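Local coordinates for protein ribose transcriptional regulator (Enterococcus faecium DO, PDB 4RK1) that binds ribose through its sugar-binding module and probably acts as a LacI-family repressor that controls transcription at its target DNA, at residues V12-I17 and I68-A73; P89-D94 and F101-R106; L121-Q126 and F274-L279; G172-T177 and L199-E204; I217-I222 and I235-F240. All blocks are in the same frame, centred on the assembly; numbering follows the deposited sequence.

Interaction 1: V12-I17 and I68-A73; sequences VLVPDI and IIATSA
Leu13 and Ile68 join strands 9-14 and 66-69 as parallel neighbours in the open alpha/beta sheet of the N-terminal subdomain, a fold of the periplasmic-binding-protein type. Leu13 supplies both ends of the backbone pairing: its N donates to Ile68 O at 2.8 Å, and its O accepts from Ala70 N at 2.9 Å. Val12 and Ile68 stand on one face of the sheet, where helix 20-33 covers them through Ile29; beta-branched residues suit such extended, buried positions. Leu13 and Ile69 stand on the other face. Leu13 CB does the touching, 3.9 Å from Thr71 CG2. This methyl lies between the backbone N and carbonyl carbon of Thr71, because OG1 is anti to N (chi1 170°). Beyond the strands, the Pro15 ring and the Thr71 side chain pass one another pointing opposite ways, Pro15 CD 4.2 Å from Thr71 CB. The short Ala70 side chain turns toward segment 12-17, its CB 3.6 Å from Leu13 O, and also touches Leu93. Threonine serves twice at position 71, its methyl packing against Leu13 while its hydroxyl bonds to Ala45 O and forms an ST turn, with Ala73 N donating to Thr71 OG1 at 2.9 Å.

Interaction 2: P89-D94 and F101-R106; sequences PFIVLD and FSDAVR. With RIB (alpha-D-ribofuranose), chain K.
At the tight middle of a parallel strand pair, 90-93 beside 103-106 in the N-terminal alpha/beta subdomain, Val92 CG2 presses on Ala104 CB at 3.5 Å. That is closer than usual for two carbons, and alanine's single methyl fits this close spacing. The backbone closes the pairing around them: Val92 N donates to Asp103 O at 3.0 Å, and Val92 O accepts from Val105 N. Nearby, Ser102 CB lies over one face of the Phe90 ring, 3.7 Å from its centroid, while Ser102 OG turns to Glu99 O.

At both ends the strands are bridged by water. One water bonds Phe90 O, Asp103 N and Asp103 OD2; the other carboxylate oxygen, OD1, is taken by Arg253 and the backbone of Glu262. Toward the sugar, a second water joins Asp94 N to Val105 O, and a third links Asp94 O to Arg106 NH1. A bend at chi2 (-144°) brings the arginine back to segment 89-94, NH2 3.6 Å from Val92 CG2, while NE forms a salt bridge with Glu263. Asp94, at the sugar end of the segment, has two acceptor oxygens for two sugar hydroxyls: OD1 receives ribose O2 at 2.6 Å, and OD2 receives ribose O1 at 2.7 Å.

Interaction 3: L121-Q126 and F274-L279; sequences LSLGHQ and FSTAPL
Chi1 of His125 (-60°) sets its CG anti to the carbonyl carbon, and Leu279 holds CG anti to its backbone N (chi1 -178°). The imidazole thereby comes against the C-terminal tail, with Leu279 CB over one ring face, 4.2 Å from the centroid. Just before it, a Schellman motif ends helix 109-122. Gly124 has a positive phi (98°), with backbone angles at which a side chain would collide with Leu123 O, so glycine belongs here; its N bonds back to Leu121 O at 3.0 Å. The contact thus fastens the loop after strand 263-271, near the C-terminus, to the end of this helix in the C-terminal alpha/beta subdomain.

Leu123 O accepts from Leu279 N at 2.9 Å. A second bond runs from His125 NE2 to Ala277 O at 3.0 Å; the acceptor is tilted somewhat out of the ring plane, although the donor lies almost straight beyond the carbonyl. Histidine suits the place because its two nitrogens grip two parts of the chain: ND1 is hydrogen-bonded to Thr186 OG1. Leu123 supplies the apolar part of the contact. Its CD2 meets Pro278 CD at 3.9 Å, while the Leu123 and Thr276 side chains run nearly perpendicular. The threonine hydroxyl, bonded to His119 NE2, is also touched by the leucine, with Leu123 CD1 3.6 Å from Thr276 OG1.

Interaction 4: G172-T177 and L199-E204; sequences GGYQIT and LYRGLE
The guanidinium of Arg201 lies flat on one face of the Tyr174 ring, the planes 11° apart, and forms the outer part of this contact. Arg201 CZ stands 3.9 Å from the ring centroid in a cation-pi contact. Arg201 is extended from CG to NE, so its CD also rests on the same face, 3.8 Å from the centroid. Deeper in, Ile176 CD1 and Leu199 CD2 are pressed together at 3.3 Å, shorter than usual for carbons. Between these two regions Thr177 meets bare backbone, its OG1 3.4 Å from Gly202 CA; a beta carbon on Gly202 would collide with that hydroxyl, so glycine allows the helix to come this near.

The next shell fixes these groups. Thr177 OG1 donates to Tyr174 O at 2.8 Å, reaching it from the same face of the carbonyl plane as Thr177 N. Glu205 ties the stack together by taking a salt bridge from Arg201 NE and a hydrogen bond with Tyr174 OH. Tyr227 of the second subunit adds another cation-pi contact to Arg201. Toward the sheet, Ile176 and Leu199 both rest on Val131 of strand 128-133, the packing of a helix layer on the central sheet of a periplasmic-binding-protein alpha/beta subdomain.

Interaction 5: I217-I222 and I235-F240; sequences IGYDNI and IAQPIF. With RIB (alpha-D-ribofuranose), chain K.
The Tyr219 ring has Ile235 CB over one face, 3.8 Å from its centroid, while Asp220 OD1 lies at its edge, in plane. Gln237 CG comes to Tyr219 CE1 at 3.8 Å, its side chain crossing the tyrosine at about a right angle. Beside it, the Asp220 carboxylate and the Gln237 amide point the same way, with planes 50° apart, toward the sugar. Asp220 offers ribose an acceptor oxygen: O3 donates to OD1 at 2.6 Å.

The backbone sets these groups. Asp220 N donates to Ile235 O at 2.7 Å, and Gln237 N reaches Asp220 O at 3.0 Å from above the carbonyl plane. Asn221 has a positive phi (64°), a conformation asparagine tolerates better than most residues. Its CB packs on Ala236 CB at 3.5 Å, its ND2 shares a water with Gln237 O, and its OD1 is bonded to Arg273. Beyond the turn, Ile239 CD1 meets Ile222 CG2 at 4.0 Å, giving the first turn of helix 239-255 an apolar seat.

Segment 235-240 thus leads from strand 233-236 of the C-terminal subdomain to a helix that packs on the N-terminal one, an interdomain crossover at the ribose cleft as in periplasmic-binding-protein and LacI-type folds.

In the fold
Interactions 1 and 2 share the N-terminal part of the sheet: strands 66-69 and 90-93 are neighbours, and the contact centres are 12 Å apart. Interactions 3 and 4 lie in the C-terminal part, their centres 19 Å apart, and touch where Ser275 meets Tyr200. Interaction 5 is nearest the chain's centre, about 18 Å from interaction 1 and 20 Å from interaction 2 between centres. Along the chain, interactions 1 and 2 come first, and interaction 3 closes a long loop enclosing 4 and 5. Interactions 2 and 5, with nearest atoms about 5 Å apart, grip ribose from the two subdomains, so the sugar bridges the lobes, while interactions 1 and 4 both reach the second subunit.

Interaction 1: V12-I17 and I68-A73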
# COMPACT_ATOMS: atom_id res chain seq x y z
N VAL B 12 -3.01 6.41 -14.81
CA VAL B 12 -3.53 6.88 -13.55
C VAL B 12 -2.41 7.61 -12.81
O VAL B 12 -1.37 7.03 -12.56
CB VAL B 12 -4.05 5.71 -12.70
CG1 VAL B 12 -4.68 6.21 -11.41
CG2 VAL B 12 -5.06 4.89 -13.49
N LEU B 13 -2.63 8.88 -12.49
CA LEU B 13 -1.61 9.66 -11.81
C LEU B 13 -2.04 9.92 -10.38
O LEU B 13 -3.08 10.53 -10.14
CB LEU B 13 -1.37 10.98 -12.56
CG LEU B 13 -0.42 10.90 -13.76
CD1 LEU B 13 -0.92 9.92 -14.81
CD2 LEU B 13 -0.22 12.27 -14.38
N VAL B 14 -1.25 9.43 -9.42
CA VAL B 14 -1.58 9.60 -8.01
C VAL B 14 -0.45 10.30 -7.27
O VAL B 14 0.69 10.26 -7.70
CB VAL B 14 -1.91 8.26 -7.31
CG1 VAL B 14 -3.08 7.57 -7.97
CG2 VAL B 14 -0.70 7.34 -7.27
N PRO B 15 -0.78 10.93 -6.13
CA PRO B 15 0.25 11.61 -5.35
C PRO B 15 1.18 10.66 -4.59
O PRO B 15 2.31 11.02 -4.31
CB PRO B 15 -0.54 12.46 -4.34
CG PRO B 15 -1.98 12.16 -4.53
CD PRO B 15 -2.12 11.04 -5.52
N ASP B 16 0.70 9.46 -4.25
CA ASP B 16 1.42 8.60 -3.31
C ASP B 16 0.95 7.15 -3.39
O ASP B 16 0.01 6.75 -2.70
CB ASP B 16 1.21 9.14 -1.89
CG ASP B 16 1.91 8.32 -0.82
OD1 ASP B 16 2.74 7.44 -1.15
OD2 ASP B 16 1.62 8.57 0.36
N ILE B 17 1.63 6.34 -4.20
CA ILE B 17 1.30 4.91 -4.32
C ILE B 17 1.51 4.09 -3.03
O ILE B 17 0.92 3.02 -2.88
CB ILE B 17 2.04 4.25 -5.52
CG1 ILE B 17 1.45 2.87 -5.84
CG2 ILE B 17 3.54 4.14 -5.26
CD1 ILE B 17 -0.06 2.85 -6.00
N ILE B 68 -6.52 9.41 -15.69
CA ILE B 68 -7.26 9.66 -14.48
C ILE B 68 -6.27 10.28 -13.52
O ILE B 68 -5.26 9.67 -13.17
CB ILE B 68 -7.84 8.36 -13.92
CG1 ILE B 68 -8.79 7.74 -14.96
CG2 ILE B 68 -8.56 8.64 -12.61
CD1 ILE B 68 -9.23 6.33 -14.63
N ILE B 69 -6.56 11.50 -13.10
CA ILE B 69 -5.60 12.37 -12.46
C ILE B 69 -6.09 12.74 -11.07
O ILE B 69 -7.07 13.49 -10.92
CB ILE B 69 -5.39 13.66 -13.29
CG1 ILE B 69 -4.97 13.29 -14.72
CG2 ILE B 69 -4.35 14.56 -12.63
CD1 ILE B 69 -4.83 14.47 -15.66
N ALA B 70 -5.41 12.22 -10.05
CA ALA B 70 -5.78 12.42 -8.66
C ALA B 70 -4.80 13.34 -7.92
O ALA B 70 -4.99 13.62 -6.74
CB ALA B 70 -5.85 11.08 -7.95
N THR B 71 -3.76 13.80 -8.62
CA THR B 71 -2.71 14.62 -8.01
C THR B 71 -2.77 16.08 -8.51
O THR B 71 -3.01 16.32 -9.69
CB THR B 71 -1.30 14.03 -8.29
OG1 THR B 71 -0.28 14.96 -7.89
CG2 THR B 71 -1.10 13.72 -9.75
N SER B 72 -2.51 17.03 -7.62
CA SER B 72 -2.36 18.43 -7.99
C SER B 72 -0.99 18.75 -8.62
O SER B 72 -0.78 19.87 -9.07
CB SER B 72 -2.55 19.34 -6.77
OG SER B 72 -1.52 19.10 -5.80
N ALA B 73 -0.08 17.79 -8.64
CA ALA B 73 1.24 17.98 -9.25
C ALA B 73 1.19 18.09 -10.78
O ALA B 73 2.18 18.45 -11.41
CB ALA B 73 2.19 16.86 -8.85

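Interaction 2: P89-D94 and F101-R106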
# COMPACT_ATOMS: atom_id res chain seq x y z
N PRO B 89 -8.75 12.28 -23.48
CA PRO B 89 -9.69 12.68 -22.45
C PRO B 89 -9.17 12.33 -21.06
O PRO B 89 -8.31 11.46 -20.92
CB PRO B 89 -10.94 11.87 -22.76
CG PRO B 89 -10.44 10.67 -23.47
CD PRO B 89 -9.27 11.15 -24.28
N PHE B 90 -9.67 13.02 -20.04
CA PHE B 90 -9.22 12.77 -18.69
C PHE B 90 -10.28 13.03 -17.64
O PHE B 90 -11.24 13.77 -17.87
CB PHE B 90 -7.95 13.57 -18.38
CG PHE B 90 -8.14 15.06 -18.39
CD1 PHE B 90 -8.18 15.75 -19.60
CD2 PHE B 90 -8.30 15.76 -17.21
CE1 PHE B 90 -8.37 17.12 -19.62
CE2 PHE B 90 -8.48 17.14 -17.22
CZ PHE B 90 -8.54 17.81 -18.43
N ILE B 91 -10.08 12.40 -16.48
CA ILE B 91 -10.92 12.54 -15.32
C ILE B 91 -10.07 13.16 -14.23
O ILE B 91 -8.89 12.84 -14.13
CB ILE B 91 -11.40 11.17 -14.78
CG1 ILE B 91 -12.03 10.33 -15.89
CG2 ILE B 91 -12.39 11.37 -13.64
CD1 ILE B 91 -13.21 10.97 -16.58
N VAL B 92 -10.67 14.02 -13.42
CA VAL B 92 -9.99 14.61 -12.27
C VAL B 92 -10.71 14.19 -11.00
O VAL B 92 -11.92 14.01 -10.98
CB VAL B 92 -9.91 16.15 -12.33
CG1 VAL B 92 -9.12 16.60 -13.55
CG2 VAL B 92 -11.29 16.79 -12.34
N LEU B 93 -9.95 14.04 -9.93
CA LEU B 93 -10.53 13.71 -8.66
C LEU B 93 -9.55 14.04 -7.55
O LEU B 93 -8.41 14.43 -7.80
CB LEU B 93 -10.87 12.22 -8.60
CG LEU B 93 -9.75 11.19 -8.70
CD1 LEU B 93 -10.17 9.90 -8.02
CD2 LEU B 93 -9.38 10.89 -10.14
N ASP B 94 -10.03 13.87 -6.33
CA ASP B 94 -9.19 13.86 -5.15
C ASP B 94 -8.42 15.17 -4.98
O ASP B 94 -9.06 16.20 -4.78
CB ASP B 94 -8.29 12.62 -5.13
CG ASP B 94 -7.88 12.25 -3.72
OD1 ASP B 94 -8.78 11.98 -2.90
OD2 ASP B 94 -6.68 12.26 -3.43
N PHE B 101 -13.64 20.87 -19.76
CA PHE B 101 -13.74 19.74 -20.66
C PHE B 101 -13.08 18.49 -20.08
O PHE B 101 -12.33 17.77 -20.75
CB PHE B 101 -13.19 20.09 -22.05
CG PHE B 101 -13.96 21.17 -22.76
CD1 PHE B 101 -15.35 21.23 -22.69
CD2 PHE B 101 -13.29 22.12 -23.53
CE1 PHE B 101 -16.05 22.22 -23.36
CE2 PHE B 101 -13.99 23.11 -24.20
CZ PHE B 101 -15.37 23.16 -24.12
N SER B 102 -13.39 18.25 -18.81
CA SER B 102 -13.07 16.99 -18.15
C SER B 102 -14.25 16.64 -17.26
O SER B 102 -15.04 17.51 -16.88
CB SER B 102 -11.81 17.13 -17.30
OG SER B 102 -11.99 18.05 -16.23
N ASP B 103 -14.39 15.36 -16.96
CA ASP B 103 -15.33 14.90 -15.95
C ASP B 103 -14.57 14.77 -14.64
O ASP B 103 -13.35 14.66 -14.64
CB ASP B 103 -15.92 13.57 -16.37
CG ASP B 103 -16.55 13.63 -17.75
OD1 ASP B 103 -17.63 14.24 -17.87
OD2 ASP B 103 -15.97 13.05 -18.70
N ALA B 104 -15.30 14.80 -13.54
CA ALA B 104 -14.70 14.71 -12.21
C ALA B 104 -15.52 13.79 -11.33
O ALA B 104 -16.73 13.64 -11.53
CB ALA B 104 -14.60 16.08 -11.59
N VAL B 105 -14.84 13.16 -10.37
CA VAL B 105 -15.52 12.42 -9.29
C VAL B 105 -14.92 12.89 -7.99
O VAL B 105 -13.70 12.93 -7.85
CB VAL B 105 -15.27 10.90 -9.32
CG1 VAL B 105 -16.32 10.21 -8.44
CG2 VAL B 105 -15.28 10.37 -10.73
N ARG B 106 -15.77 13.20 -7.03
CA ARG B 106 -15.33 13.70 -5.74
C ARG B 106 -16.12 13.04 -4.63
O ARG B 106 -17.19 12.50 -4.87
CB ARG B 106 -15.49 15.21 -5.69
CG ARG B 106 -14.86 15.87 -6.90
CD ARG B 106 -14.22 17.18 -6.57
NE ARG B 106 -13.59 17.77 -7.75
CZ ARG B 106 -12.29 17.75 -8.03
NH1 ARG B 106 -11.42 17.14 -7.25
NH2 ARG B 106 -11.86 18.35 -9.14
O5 RIB K . -5.25 9.02 2.58
C5 RIB K . -4.65 9.83 1.55
C4 RIB K . -5.46 11.04 1.44
O4 RIB K . -4.95 11.90 0.40
C3 RIB K . -6.82 10.45 1.12
O3 RIB K . -7.67 10.87 2.17
C2 RIB K . -7.13 10.97 -0.26
O2 RIB K . -8.43 11.53 -0.36
C1 RIB K . -5.95 11.90 -0.63
O1 RIB K . -6.36 13.21 -0.97
O HOH W 1 -13.48 13.51 -19.48
O HOH W 2 -11.89 15.00 -21.29
O HOH W 3 -11.71 16.36 -4.48
O HOH W 4 -12.28 12.53 -5.20

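Interaction 3: L121-Q126 and F274-L279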
# COMPACT_ATOMS: atom_id res chain seq x y z
N LEU B 121 -17.12 15.96 19.52
CA LEU B 121 -17.82 16.93 20.36
C LEU B 121 -18.99 16.30 21.11
O LEU B 121 -19.21 16.62 22.27
CB LEU B 121 -18.28 18.13 19.54
CG LEU B 121 -17.15 18.97 18.95
CD1 LEU B 121 -17.62 19.79 17.76
CD2 LEU B 121 -16.49 19.84 20.01
N SER B 122 -19.72 15.37 20.48
CA SER B 122 -20.80 14.67 21.16
C SER B 122 -20.28 13.86 22.35
O SER B 122 -21.01 13.60 23.30
CB SER B 122 -21.54 13.72 20.23
OG SER B 122 -20.74 12.59 19.92
N LEU B 123 -19.02 13.45 22.26
CA LEU B 123 -18.38 12.68 23.34
C LEU B 123 -17.85 13.56 24.47
O LEU B 123 -17.36 13.04 25.48
CB LEU B 123 -17.26 11.81 22.77
CG LEU B 123 -17.74 10.66 21.88
CD1 LEU B 123 -16.56 10.05 21.16
CD2 LEU B 123 -18.51 9.61 22.66
N GLY B 124 -17.90 14.88 24.31
CA GLY B 124 -17.51 15.80 25.37
C GLY B 124 -16.10 16.34 25.21
O GLY B 124 -15.62 17.06 26.08
N HIS B 125 -15.41 15.99 24.12
CA HIS B 125 -14.07 16.53 23.89
C HIS B 125 -14.21 17.97 23.44
O HIS B 125 -14.98 18.27 22.53
CB HIS B 125 -13.29 15.68 22.86
CG HIS B 125 -13.11 14.26 23.30
ND1 HIS B 125 -12.18 13.90 24.25
CD2 HIS B 125 -13.80 13.14 22.99
CE1 HIS B 125 -12.28 12.60 24.48
NE2 HIS B 125 -13.26 12.12 23.74
N GLN B 126 -13.51 18.87 24.12
CA GLN B 126 -13.58 20.29 23.81
C GLN B 126 -12.24 20.87 23.41
O GLN B 126 -12.19 21.88 22.72
CB GLN B 126 -14.14 21.05 25.01
CG GLN B 126 -15.42 20.45 25.58
CD GLN B 126 -16.17 21.41 26.47
OE1 GLN B 126 -16.27 21.21 27.68
NE2 GLN B 126 -16.70 22.48 25.87
N PHE B 274 -13.66 1.62 17.83
CA PHE B 274 -13.32 1.54 19.25
C PHE B 274 -12.18 2.44 19.69
O PHE B 274 -11.63 2.27 20.78
CB PHE B 274 -13.03 0.08 19.59
CG PHE B 274 -14.26 -0.78 19.51
CD1 PHE B 274 -15.20 -0.77 20.52
CD2 PHE B 274 -14.50 -1.57 18.39
CE1 PHE B 274 -16.35 -1.54 20.44
CE2 PHE B 274 -15.64 -2.34 18.30
CZ PHE B 274 -16.57 -2.33 19.33
N SER B 275 -11.88 3.45 18.88
CA SER B 275 -10.77 4.36 19.15
C SER B 275 -11.25 5.68 19.75
O SER B 275 -10.44 6.58 19.96
CB SER B 275 -9.95 4.62 17.89
OG SER B 275 -10.72 5.23 16.87
N THR B 276 -12.55 5.80 20.02
CA THR B 276 -13.07 6.98 20.72
C THR B 276 -13.90 6.57 21.92
O THR B 276 -14.46 5.48 21.95
CB THR B 276 -13.95 7.89 19.81
OG1 THR B 276 -15.18 7.23 19.49
CG2 THR B 276 -13.22 8.24 18.54
N ALA B 277 -14.00 7.47 22.89
CA ALA B 277 -14.86 7.25 24.05
C ALA B 277 -15.28 8.58 24.70
O ALA B 277 -14.62 9.61 24.50
CB ALA B 277 -14.14 6.37 25.06
N PRO B 278 -16.39 8.58 25.47
CA PRO B 278 -16.80 9.79 26.17
C PRO B 278 -15.70 10.30 27.08
O PRO B 278 -15.04 9.50 27.73
CB PRO B 278 -17.99 9.33 27.02
CG PRO B 278 -18.51 8.12 26.34
CD PRO B 278 -17.31 7.45 25.74
N LEU B 279 -15.50 11.61 27.12
CA LEU B 279 -14.53 12.20 28.04
C LEU B 279 -15.00 12.02 29.48
O LEU B 279 -16.17 12.26 29.79
CB LEU B 279 -14.34 13.68 27.74
CG LEU B 279 -13.31 14.45 28.57
CD1 LEU B 279 -11.92 13.87 28.37
CD2 LEU B 279 -13.32 15.93 28.21

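Interaction 4: G172-T177 and L199-E204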
# COMPACT_ATOMS: atom_id res chain seq x y z
N GLY B 172 4.84 10.79 9.79
CA GLY B 172 4.41 12.14 10.17
C GLY B 172 3.52 12.13 11.40
O GLY B 172 3.66 12.99 12.27
N GLY B 173 2.62 11.16 11.49
CA GLY B 173 1.76 11.02 12.67
C GLY B 173 2.55 10.66 13.91
O GLY B 173 2.33 11.21 14.99
N TYR B 174 3.47 9.72 13.73
CA TYR B 174 4.37 9.28 14.79
C TYR B 174 5.19 10.45 15.35
O TYR B 174 5.30 10.62 16.56
CB TYR B 174 5.27 8.19 14.21
CG TYR B 174 6.32 7.61 15.14
CD1 TYR B 174 5.98 7.11 16.38
CD2 TYR B 174 7.66 7.53 14.73
CE1 TYR B 174 6.93 6.55 17.21
CE2 TYR B 174 8.62 6.98 15.56
CZ TYR B 174 8.25 6.49 16.80
OH TYR B 174 9.19 5.93 17.63
N GLN B 175 5.71 11.27 14.45
CA GLN B 175 6.60 12.37 14.82
C GLN B 175 5.95 13.51 15.60
O GLN B 175 6.64 14.21 16.32
CB GLN B 175 7.31 12.92 13.58
CG GLN B 175 8.43 12.00 13.10
CD GLN B 175 9.04 12.42 11.77
OE1 GLN B 175 10.06 11.87 11.36
NE2 GLN B 175 8.42 13.39 11.10
N ILE B 176 4.63 13.69 15.47
CA ILE B 176 3.95 14.76 16.21
C ILE B 176 3.37 14.32 17.55
O ILE B 176 2.75 15.13 18.25
CB ILE B 176 2.88 15.56 15.39
CG1 ILE B 176 1.88 14.63 14.70
CG2 ILE B 176 3.55 16.50 14.40
CD1 ILE B 176 0.91 13.99 15.67
N THR B 177 3.59 13.06 17.92
CA THR B 177 3.09 12.53 19.18
C THR B 177 3.56 13.31 20.40
O THR B 177 2.78 13.53 21.32
CB THR B 177 3.51 11.05 19.38
OG1 THR B 177 3.09 10.27 18.25
CG2 THR B 177 2.88 10.50 20.64
N LEU B 199 0.10 7.93 15.11
CA LEU B 199 -0.26 8.29 16.48
C LEU B 199 -0.39 7.08 17.38
O LEU B 199 0.05 7.11 18.52
CB LEU B 199 -1.57 9.08 16.51
CG LEU B 199 -1.49 10.54 16.07
CD1 LEU B 199 -2.90 11.10 15.99
CD2 LEU B 199 -0.64 11.35 17.03
N TYR B 200 -1.01 6.01 16.88
CA TYR B 200 -1.09 4.80 17.66
C TYR B 200 0.30 4.38 18.13
O TYR B 200 0.50 4.06 19.29
CB TYR B 200 -1.69 3.64 16.87
CG TYR B 200 -3.20 3.49 16.89
CD1 TYR B 200 -4.04 4.55 16.60
CD2 TYR B 200 -3.77 2.25 17.12
CE1 TYR B 200 -5.42 4.39 16.58
CE2 TYR B 200 -5.14 2.07 17.09
CZ TYR B 200 -5.96 3.14 16.81
OH TYR B 200 -7.32 2.95 16.79
N ARG B 201 1.25 4.36 17.20
CA ARG B 201 2.60 3.93 17.52
C ARG B 201 3.22 4.85 18.56
O ARG B 201 3.75 4.38 19.56
CB ARG B 201 3.47 3.89 16.27
CG ARG B 201 4.90 3.45 16.56
CD ARG B 201 5.80 3.61 15.34
NE ARG B 201 7.19 3.37 15.69
CZ ARG B 201 8.21 3.48 14.83
NH1 ARG B 201 7.99 3.82 13.57
NH2 ARG B 201 9.44 3.26 15.25
N GLY B 202 3.16 6.15 18.32
CA GLY B 202 3.70 7.12 19.26
C GLY B 202 3.11 7.00 20.65
O GLY B 202 3.82 7.02 21.65
N LEU B 203 1.79 6.83 20.73
CA LEU B 203 1.12 6.76 22.03
C LEU B 203 1.44 5.46 22.76
O LEU B 203 1.68 5.47 23.98
CB LEU B 203 -0.39 6.93 21.88
CG LEU B 203 -0.77 8.34 21.45
CD1 LEU B 203 -2.23 8.39 21.06
CD2 LEU B 203 -0.47 9.35 22.56
N GLU B 204 1.45 4.36 22.02
CA GLU B 204 1.87 3.07 22.58
C GLU B 204 3.28 3.16 23.19
O GLU B 204 3.50 2.71 24.32
CB GLU B 204 1.82 1.99 21.50
CG GLU B 204 0.40 1.62 21.09
CD GLU B 204 0.27 1.03 19.69
OE1 GLU B 204 1.28 0.89 18.97
OE2 GLU B 204 -0.88 0.71 19.31

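Interaction 5: I217-I222 and I235-F240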
# COMPACT_ATOMS: atom_id res chain seq x y z
N ILE B 217 -10.04 9.86 15.84
CA ILE B 217 -10.79 9.56 14.62
C ILE B 217 -9.92 9.87 13.39
O ILE B 217 -9.27 10.91 13.33
CB ILE B 217 -12.16 10.26 14.57
CG1 ILE B 217 -12.89 9.93 13.25
CG2 ILE B 217 -12.03 11.77 14.69
CD1 ILE B 217 -14.34 10.31 13.26
N GLY B 218 -9.90 8.93 12.44
CA GLY B 218 -9.12 9.06 11.22
C GLY B 218 -9.98 9.41 10.01
O GLY B 218 -11.08 9.95 10.14
N TYR B 219 -9.45 9.12 8.83
CA TYR B 219 -10.16 9.43 7.58
C TYR B 219 -9.68 8.52 6.47
O TYR B 219 -8.46 8.41 6.23
CB TYR B 219 -9.94 10.90 7.17
CG TYR B 219 -11.08 11.49 6.36
CD1 TYR B 219 -11.22 11.20 5.00
CD2 TYR B 219 -12.01 12.34 6.95
CE1 TYR B 219 -12.27 11.74 4.25
CE2 TYR B 219 -13.06 12.89 6.23
CZ TYR B 219 -13.19 12.59 4.88
OH TYR B 219 -14.25 13.14 4.19
N ASP B 220 -10.66 7.87 5.82
CA ASP B 220 -10.54 7.06 4.58
C ASP B 220 -11.28 5.72 4.74
O ASP B 220 -11.99 5.31 3.84
CB ASP B 220 -9.10 6.74 4.14
CG ASP B 220 -8.40 7.93 3.54
OD1 ASP B 220 -9.05 8.96 3.23
OD2 ASP B 220 -7.16 7.82 3.39
N ASN B 221 -11.07 5.07 5.88
CA ASN B 221 -11.45 3.68 6.08
C ASN B 221 -10.67 2.71 5.18
O ASN B 221 -11.25 1.84 4.55
CB ASN B 221 -12.96 3.47 5.92
CG ASN B 221 -13.42 2.12 6.44
OD1 ASN B 221 -12.98 1.66 7.49
ND2 ASN B 221 -14.30 1.47 5.69
N ILE B 222 -9.36 2.86 5.12
CA ILE B 222 -8.53 1.85 4.46
C ILE B 222 -8.64 0.55 5.26
O ILE B 222 -9.00 0.58 6.44
CB ILE B 222 -7.07 2.31 4.24
CG1 ILE B 222 -6.37 2.66 5.57
CG2 ILE B 222 -7.03 3.51 3.30
CD1 ILE B 222 -4.87 2.86 5.44
N ILE B 235 -13.80 8.19 9.09
CA ILE B 235 -14.74 8.57 8.04
C ILE B 235 -14.43 7.77 6.78
O ILE B 235 -13.35 7.88 6.22
CB ILE B 235 -14.64 10.08 7.72
CG1 ILE B 235 -14.82 10.91 9.00
CG2 ILE B 235 -15.64 10.47 6.64
CD1 ILE B 235 -16.08 10.60 9.79
N ALA B 236 -15.37 6.95 6.35
CA ALA B 236 -15.15 6.09 5.21
C ALA B 236 -15.40 6.85 3.92
O ALA B 236 -16.48 7.37 3.72
CB ALA B 236 -16.06 4.87 5.27
N GLN B 237 -14.39 6.92 3.06
CA GLN B 237 -14.59 7.23 1.66
C GLN B 237 -14.89 5.92 0.94
O GLN B 237 -14.35 4.88 1.32
CB GLN B 237 -13.32 7.83 1.06
CG GLN B 237 -12.96 9.22 1.56
CD GLN B 237 -11.88 9.86 0.71
OE1 GLN B 237 -10.72 9.97 1.13
NE2 GLN B 237 -12.25 10.26 -0.49
N PRO B 238 -15.76 5.94 -0.08
CA PRO B 238 -16.01 4.71 -0.83
C PRO B 238 -14.90 4.54 -1.88
O PRO B 238 -15.10 4.85 -3.07
CB PRO B 238 -17.37 4.99 -1.48
CG PRO B 238 -17.37 6.47 -1.71
CD PRO B 238 -16.59 7.07 -0.56
N ILE B 239 -13.76 4.04 -1.44
CA ILE B 239 -12.49 4.18 -2.18
C ILE B 239 -12.53 3.39 -3.49
O ILE B 239 -12.24 3.91 -4.56
CB ILE B 239 -11.27 3.69 -1.38
CG1 ILE B 239 -11.22 4.34 0.01
CG2 ILE B 239 -9.98 4.01 -2.13
CD1 ILE B 239 -10.27 3.66 0.96
N PHE B 240 -12.88 2.12 -3.37
CA PHE B 240 -12.92 1.23 -4.52
C PHE B 240 -13.94 1.75 -5.53
O PHE B 240 -13.66 1.79 -6.73
CB PHE B 240 -13.27 -0.19 -4.04
CG PHE B 240 -13.24 -1.24 -5.12
CD1 PHE B 240 -12.05 -1.83 -5.51
CD2 PHE B 240 -14.42 -1.67 -5.72
CE1 PHE B 240 -12.02 -2.82 -6.48
CE2 PHE B 240 -14.40 -2.65 -6.70
CZ PHE B 240 -13.20 -3.22 -7.08
O5 RIB K . -5.25 9.02 2.58
C5 RIB K . -4.65 9.83 1.55
C4 RIB K . -5.46 11.04 1.44
O4 RIB K . -4.95 11.90 0.40
C3 RIB K . -6.82 10.45 1.12
O3 RIB K . -7.67 10.87 2.17
C2 RIB K . -7.13 10.97 -0.26
O2 RIB K . -8.43 11.53 -0.36
C1 RIB K . -5.95 11.90 -0.63
O1 RIB K . -6.36 13.21 -0.97
O HOH W 5 -14.54 2.50 2.79